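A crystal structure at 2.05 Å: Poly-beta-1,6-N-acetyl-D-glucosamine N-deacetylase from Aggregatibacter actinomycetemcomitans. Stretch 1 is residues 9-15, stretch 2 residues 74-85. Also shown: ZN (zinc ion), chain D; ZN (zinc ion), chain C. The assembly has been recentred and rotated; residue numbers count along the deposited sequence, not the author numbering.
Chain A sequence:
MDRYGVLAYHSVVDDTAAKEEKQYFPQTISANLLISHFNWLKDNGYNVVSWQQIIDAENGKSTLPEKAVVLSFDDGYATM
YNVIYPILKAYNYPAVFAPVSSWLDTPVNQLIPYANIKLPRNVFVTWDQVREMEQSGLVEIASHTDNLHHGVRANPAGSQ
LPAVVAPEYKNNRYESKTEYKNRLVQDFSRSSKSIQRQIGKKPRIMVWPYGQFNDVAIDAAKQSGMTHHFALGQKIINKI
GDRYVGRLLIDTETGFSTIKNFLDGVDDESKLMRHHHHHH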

ATOM      1  N   TYR A   9       0.316  -0.482   7.127  1.00 13.54           N
ATOM      2  CA  TYR A   9       1.314   0.371   7.729  1.00 14.09           C
ATOM      3  C   TYR A   9       1.815   1.371   6.691  1.00 14.79           C
ATOM      4  O   TYR A   9       1.598   1.167   5.525  1.00 17.14           O
ATOM      5  CB  TYR A   9       2.552  -0.423   8.173  1.00 14.70           C
ATOM      6  CG  TYR A   9       2.322  -1.321   9.395  1.00 15.17           C
ATOM      7  CD1 TYR A   9       2.512  -0.848  10.690  1.00 15.07           C
ATOM      8  CD2 TYR A   9       1.973  -2.660   9.228  1.00 16.03           C
ATOM      9  CE1 TYR A   9       2.270  -1.693  11.787  1.00 16.52           C
ATOM     10  CE2 TYR A   9       1.779  -3.519  10.322  1.00 14.81           C
ATOM     11  CZ  TYR A   9       1.906  -3.057  11.564  1.00 14.47           C
ATOM     12  OH  TYR A   9       1.661  -3.938  12.631  1.00 17.69           O
ATOM     13  N   HIS A  10       2.450   2.454   7.133  1.00 14.57           N
ATOM     14  CA  HIS A  10       3.091   3.420   6.228  1.00 15.61           C
ATOM     15  C   HIS A  10       4.553   3.516   6.632  1.00 14.68           C
ATOM     16  O   HIS A  10       5.302   2.500   6.520  1.00 15.75           O
ATOM     17  CB  HIS A  10       2.313   4.746   6.264  1.00 15.55           C
ATOM     18  CG  HIS A  10       0.956   4.605   5.671  1.00 15.39           C
ATOM     19  ND1 HIS A  10      -0.092   4.035   6.359  1.00 16.01           N
ATOM     20  CD2 HIS A  10       0.508   4.833   4.424  1.00 15.12           C
ATOM     21  CE1 HIS A  10      -1.147   3.952   5.578  1.00 15.82           C
ATOM     22  NE2 HIS A  10      -0.815   4.442   4.397  1.00 16.95           N
ATOM     23  N   SER A  11       4.983   4.668   7.112  1.00 13.98           N
ATOM     24  CA  SER A  11       6.367   4.768   7.530  1.00 15.59           C
ATOM     25  C   SER A  11       6.542   4.274   8.960  1.00 15.61           C
ATOM     26  O   SER A  11       5.616   4.387   9.801  1.00 16.54           O
ATOM     27  CB  SER A  11       6.897   6.169   7.380  1.00 15.35           C
ATOM     28  OG  SER A  11       8.256   6.114   7.347  1.00 16.60           O
ATOM     29  N   VAL A  12       7.755   3.774   9.210  1.00 15.46           N
ATOM     30  CA  VAL A  12       8.229   3.233  10.492  1.00 15.71           C
ATOM     31  C   VAL A  12       9.662   3.768  10.713  1.00 16.15           C
ATOM     32  O   VAL A  12      10.527   3.634   9.873  1.00 17.24           O
ATOM     33  CB  VAL A  12       8.205   1.699  10.589  1.00 14.79           C
ATOM     34  CG1 VAL A  12       8.636   1.240  11.992  1.00 15.98           C
ATOM     35  CG2 VAL A  12       6.814   1.138  10.336  1.00 14.02           C
ATOM     36  N   VAL A  13       9.870   4.449  11.836  1.00 17.59           N
ATOM     37  CA  VAL A  13      11.112   5.120  12.128  1.00 17.94           C
ATOM     38  C   VAL A  13      11.630   4.589  13.486  1.00 18.78           C
ATOM     39  O   VAL A  13      10.834   4.136  14.347  1.00 18.11           O
ATOM     40  CB  VAL A  13      10.942   6.662  12.158  1.00 19.55           C
ATOM     41  CG1 VAL A  13      10.605   7.171  10.793  1.00 19.52           C
ATOM     42  CG2 VAL A  13       9.889   7.111  13.141  1.00 19.49           C
ATOM     43  N   ASP A  14      12.945   4.656  13.701  1.00 21.32           N
ATOM     44  CA  ASP A  14      13.519   4.266  14.985  1.00 24.50           C
ATOM     45  C   ASP A  14      13.091   5.219  16.106  1.00 23.65           C
ATOM     46  O   ASP A  14      12.825   4.794  17.224  1.00 27.72           O
ATOM     47  CB  ASP A  14      15.034   4.178  14.901  1.00 28.12           C
ATOM     48  CG  ASP A  14      15.488   2.885  14.227  1.00 35.08           C
ATOM     49  OD1 ASP A  14      14.762   1.842  14.287  1.00 37.71           O
ATOM     50  OD2 ASP A  14      16.559   2.918  13.615  1.00 41.37           O
ATOM     51  N   ASP A  15      13.008   6.492  15.793  1.00 21.25           N
ATOM     52  CA  ASP A  15      12.477   7.548  16.733  1.00 19.36           C
ATOM     53  C   ASP A  15      11.277   7.085  17.589  1.00 19.13           C
ATOM     54  O   ASP A  15      10.207   6.679  17.057  1.00 19.76           O
ATOM     55  CB  ASP A  15      12.122   8.749  15.843  1.00 18.85           C
ATOM     56  CG  ASP A  15      11.676   9.968  16.611  1.00 20.66           C
ATOM     57  OD1 ASP A  15      11.988  10.090  17.795  1.00 21.11           O
ATOM     58  OD2 ASP A  15      10.976  10.832  16.008  1.00 23.86           O
ATOM     59  N   ASP A  74       2.638   0.909   2.771  1.00 14.27           N
ATOM     60  CA  ASP A  74       2.299   1.830   1.679  1.00 15.51           C
ATOM     61  C   ASP A  74       3.273   3.008   1.536  1.00 15.92           C
ATOM     62  O   ASP A  74       3.688   3.595   2.539  1.00 14.79           O
ATOM     63  CB  ASP A  74       0.937   2.491   1.865  1.00 14.98           C
ATOM     64  CG  ASP A  74      -0.253   1.542   1.814  1.00 14.39           C
ATOM     65  OD1 ASP A  74      -0.116   0.334   1.531  1.00 11.80           O
ATOM     66  OD2 ASP A  74      -1.388   2.091   2.002  1.00 12.63           O
ATOM     67  N   ASP A  75       3.568   3.323   0.254  1.00 15.21           N
ATOM     68  CA  ASP A  75       3.957   4.616  -0.305  1.00 16.46           C
ATOM     69  C   ASP A  75       5.331   4.652  -0.952  1.00 16.30           C
ATOM     70  O   ASP A  75       5.527   5.427  -1.856  1.00 16.99           O
ATOM     71  CB  ASP A  75       3.877   5.789   0.682  1.00 16.60           C
ATOM     72  CG  ASP A  75       2.498   6.185   0.984  1.00 17.52           C
ATOM     73  OD1 ASP A  75       1.537   5.496   0.616  1.00 17.31           O
ATOM     74  OD2 ASP A  75       2.367   7.260   1.588  1.00 21.02           O
ATOM     75  N   GLY A  76       6.236   3.777  -0.539  1.00 16.96           N
ATOM     76  CA  GLY A  76       7.609   3.796  -1.054  1.00 17.52           C
ATOM     77  C   GLY A  76       8.599   4.499  -0.191  1.00 17.71           C
ATOM     78  O   GLY A  76       9.691   4.799  -0.674  1.00 18.98           O
ATOM     79  N   TYR A  77       8.274   4.761   1.080  1.00 18.34           N
ATOM     80  CA  TYR A  77       9.301   5.438   1.974  1.00 18.69           C
ATOM     81  C   TYR A  77      10.566   4.634   2.124  1.00 17.80           C
ATOM     82  O   TYR A  77      10.484   3.424   2.286  1.00 16.13           O
ATOM     83  CB  TYR A  77       8.755   5.769   3.359  1.00 18.45           C
ATOM     84  CG  TYR A  77       7.533   6.655   3.382  1.00 18.43           C
ATOM     85  CD1 TYR A  77       7.558   7.976   2.908  1.00 18.26           C
ATOM     86  CD2 TYR A  77       6.331   6.162   3.854  1.00 17.71           C
ATOM     87  CE1 TYR A  77       6.398   8.759   2.948  1.00 18.21           C
ATOM     88  CE2 TYR A  77       5.235   6.926   3.891  1.00 17.17           C
ATOM     89  CZ  TYR A  77       5.257   8.225   3.437  1.00 17.21           C
ATOM     90  OH  TYR A  77       4.054   8.940   3.537  1.00 18.99           O
ATOM     91  N   ALA A  78      11.734   5.320   2.096  1.00 16.87           N
ATOM     92  CA  ALA A  78      13.023   4.713   2.305  1.00 16.46           C
ATOM     93  C   ALA A  78      13.056   3.867   3.612  1.00 15.95           C
ATOM     94  O   ALA A  78      13.776   2.882   3.716  1.00 17.06           O
ATOM     95  CB  ALA A  78      14.144   5.763   2.283  1.00 16.54           C
ATOM     96  N   THR A  79      12.207   4.176   4.554  1.00 17.43           N
ATOM     97  CA  THR A  79      12.109   3.384   5.784  1.00 17.21           C
ATOM     98  C   THR A  79      11.743   1.937   5.563  1.00 16.09           C
ATOM     99  O   THR A  79      12.021   1.129   6.422  1.00 16.88           O
ATOM    100  CB  THR A  79      11.111   3.972   6.803  1.00 16.54           C
ATOM    101  OG1 THR A  79       9.788   4.119   6.229  1.00 17.54           O
ATOM    102  CG2 THR A  79      11.694   5.290   7.335  1.00 17.98           C
HETATM  103  N   MSE A  80      11.053   1.641   4.469  1.00 15.94           N
HETATM  104  CA  MSE A  80      10.785   0.252   4.068  1.00 15.04           C
HETATM  105  C   MSE A  80      12.057  -0.527   4.008  1.00 14.38           C
HETATM  106  O   MSE A  80      12.182  -1.649   4.545  1.00 14.51           O
HETATM  107  CB  MSE A  80       9.964   0.178   2.780  1.00 14.50           C
HETATM  108  CG  MSE A  80       9.692  -1.274   2.387  1.00 12.84           C
HETATM  109 SE   MSE A  80       8.317  -2.026   3.551  1.00 15.45          SE
HETATM  110  CE  MSE A  80       8.792  -3.908   3.275  1.00 13.77           C
ATOM    111  N   TYR A  81      13.044   0.022   3.332  1.00 14.55           N
ATOM    112  CA  TYR A  81      14.301  -0.688   3.232  1.00 15.04           C
ATOM    113  C   TYR A  81      15.175  -0.569   4.461  1.00 16.20           C
ATOM    114  O   TYR A  81      15.846  -1.550   4.821  1.00 16.93           O
ATOM    115  CB  TYR A  81      15.069  -0.166   2.037  1.00 16.34           C
ATOM    116  CG  TYR A  81      16.376  -0.883   1.724  1.00 18.44           C
ATOM    117  CD1 TYR A  81      16.387  -2.067   0.990  1.00 19.48           C
ATOM    118  CD2 TYR A  81      17.595  -0.325   2.074  1.00 19.34           C
ATOM    119  CE1 TYR A  81      17.579  -2.707   0.683  1.00 20.50           C
ATOM    120  CE2 TYR A  81      18.794  -0.960   1.750  1.00 20.83           C
ATOM    121  CZ  TYR A  81      18.779  -2.146   1.072  1.00 21.57           C
ATOM    122  OH  TYR A  81      19.959  -2.764   0.719  1.00 22.96           O
ATOM    123  N   ASN A  82      15.214   0.630   5.065  1.00 15.98           N
ATOM    124  CA  ASN A  82      16.146   0.959   6.148  1.00 17.38           C
ATOM    125  C   ASN A  82      15.746   0.523   7.562  1.00 17.67           C
ATOM    126  O   ASN A  82      16.614   0.390   8.419  1.00 16.57           O
ATOM    127  CB  ASN A  82      16.397   2.477   6.249  1.00 19.42           C
ATOM    128  CG  ASN A  82      17.076   3.027   5.033  1.00 21.88           C
ATOM    129  OD1 ASN A  82      17.841   2.324   4.368  1.00 24.83           O
ATOM    130  ND2 ASN A  82      16.744   4.276   4.668  1.00 23.71           N
ATOM    131  N   VAL A  83      14.453   0.382   7.819  1.00 16.31           N
ATOM    132  CA  VAL A  83      13.962   0.154   9.143  1.00 16.25           C
ATOM    133  C   VAL A  83      13.128  -1.109   9.109  1.00 17.18           C
ATOM    134  O   VAL A  83      13.419  -2.037   9.836  1.00 20.33           O
ATOM    135  CB  VAL A  83      13.119   1.335   9.647  1.00 16.54           C
ATOM    136  CG1 VAL A  83      12.457   1.010  10.997  1.00 18.88           C
ATOM    137  CG2 VAL A  83      13.965   2.608   9.736  1.00 17.10           C
ATOM    138  N   ILE A  84      12.178  -1.202   8.195  1.00 15.94           N
ATOM    139  CA  ILE A  84      11.220  -2.296   8.226  1.00 15.29           C
ATOM    140  C   ILE A  84      11.836  -3.625   7.788  1.00 15.24           C
ATOM    141  O   ILE A  84      11.662  -4.649   8.440  1.00 15.90           O
ATOM    142  CB  ILE A  84      10.000  -1.935   7.376  1.00 15.87           C
ATOM    143  CG1 ILE A  84       9.260  -0.773   8.034  1.00 15.79           C
ATOM    144  CG2 ILE A  84       9.052  -3.118   7.264  1.00 15.85           C
ATOM    145  CD1 ILE A  84       8.516   0.093   7.065  1.00 17.53           C
ATOM    146  N   TYR A  85      12.531  -3.615   6.670  1.00 15.94           N
ATOM    147  CA  TYR A  85      12.951  -4.823   6.008  1.00 16.28           C
ATOM    148  C   TYR A  85      13.853  -5.677   6.893  1.00 18.50           C
ATOM    149  O   TYR A  85      13.585  -6.852   7.060  1.00 21.10           O
ATOM    150  CB  TYR A  85      13.541  -4.440   4.625  1.00 17.01           C
ATOM    151  CG  TYR A  85      14.162  -5.549   3.837  1.00 17.63           C
ATOM    152  CD1 TYR A  85      13.443  -6.667   3.516  1.00 17.95           C
ATOM    153  CD2 TYR A  85      15.496  -5.453   3.369  1.00 18.87           C
ATOM    154  CE1 TYR A  85      14.033  -7.704   2.781  1.00 18.06           C
ATOM    155  CE2 TYR A  85      16.084  -6.468   2.631  1.00 18.68           C
ATOM    156  CZ  TYR A  85      15.353  -7.574   2.339  1.00 18.53           C
ATOM    157  OH  TYR A  85      15.917  -8.573   1.628  1.00 17.55           O
TER
HETATM  158 ZN    ZN D 402      -1.901   4.036   2.581  1.00 14.71          ZN
HETATM  159 ZN    ZN C 401      -0.267   5.932   0.210  1.00 14.83          ZN
HETATM  160  O   HOH W   1       7.541   2.372   4.921  1.00 13.85           O
HETATM  161  O   HOH W   2      16.880   0.685  11.887  1.00 43.16           O
HETATM  162  O   HOH W   3      -1.781   5.515   1.239  1.00  6.17           O

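The strongest link between the two stretches is a zinc ion (chain D), bound by NE2 of His10 at 2.1 Å and OD2 of Asp74 at 2.1 Å, with water 3 and one atom from elsewhere completing the ligands. The approach of His10 NE2 to Asp74 OD2, 3.4 Å, reflects shared coordination rather than a hydrogen bond. His10 starts sideways from CA to CB, but its m rotamer brings the imidazole nearer to the second stretch. Water 3 also binds the second zinc (chain C) at 1.9 Å, as does Asp75 OD1, likewise at 1.9 Å; the two metal sites are thus joined by one water, as befits a deacetylase whose chemistry would call for a metal-bound water.

Beside the metals, the backbones meet directly: Asp74 N donates to Tyr9 O at 3.0 Å, holding the stretches together close to where His10 and Asp74 bind zinc. Further along, Ser11 OG and Thr79 OG1 form a hydrogen bond of 2.8 Å. Both CA-to-CB bonds point toward the opposing stretch, and these short hydroxyl side chains can meet without a long reach. Water 1 extends this polar patch, donating to His10 O at 2.8 Å and lying 3.1 Å from Thr79 OG1 in a second hydrogen bond.

Farther from the metals, on the helix side, the contact becomes apolar. The Tyr77 ring reaches back to the first stretch, its CD2 lying 3.6 Å from Ser11 CB, while its edge faces His10. Buried Val12 packs against the helix, with CB 3.7 Å from Ile84 CG1 and CG1 4.0 Å from Val83 CG1; branched aliphatic side chains fill space here without needing polar partners. Val83 points toward the first stretch, whereas Ile84 starts sideways and its end comes nearer. The contact buries 492 Å², counting both sides. At the exposed margin, water 2 donates to Asp14 OD2 at 2.8 Å and, weakly, to Asn82 O at 3.5 Å.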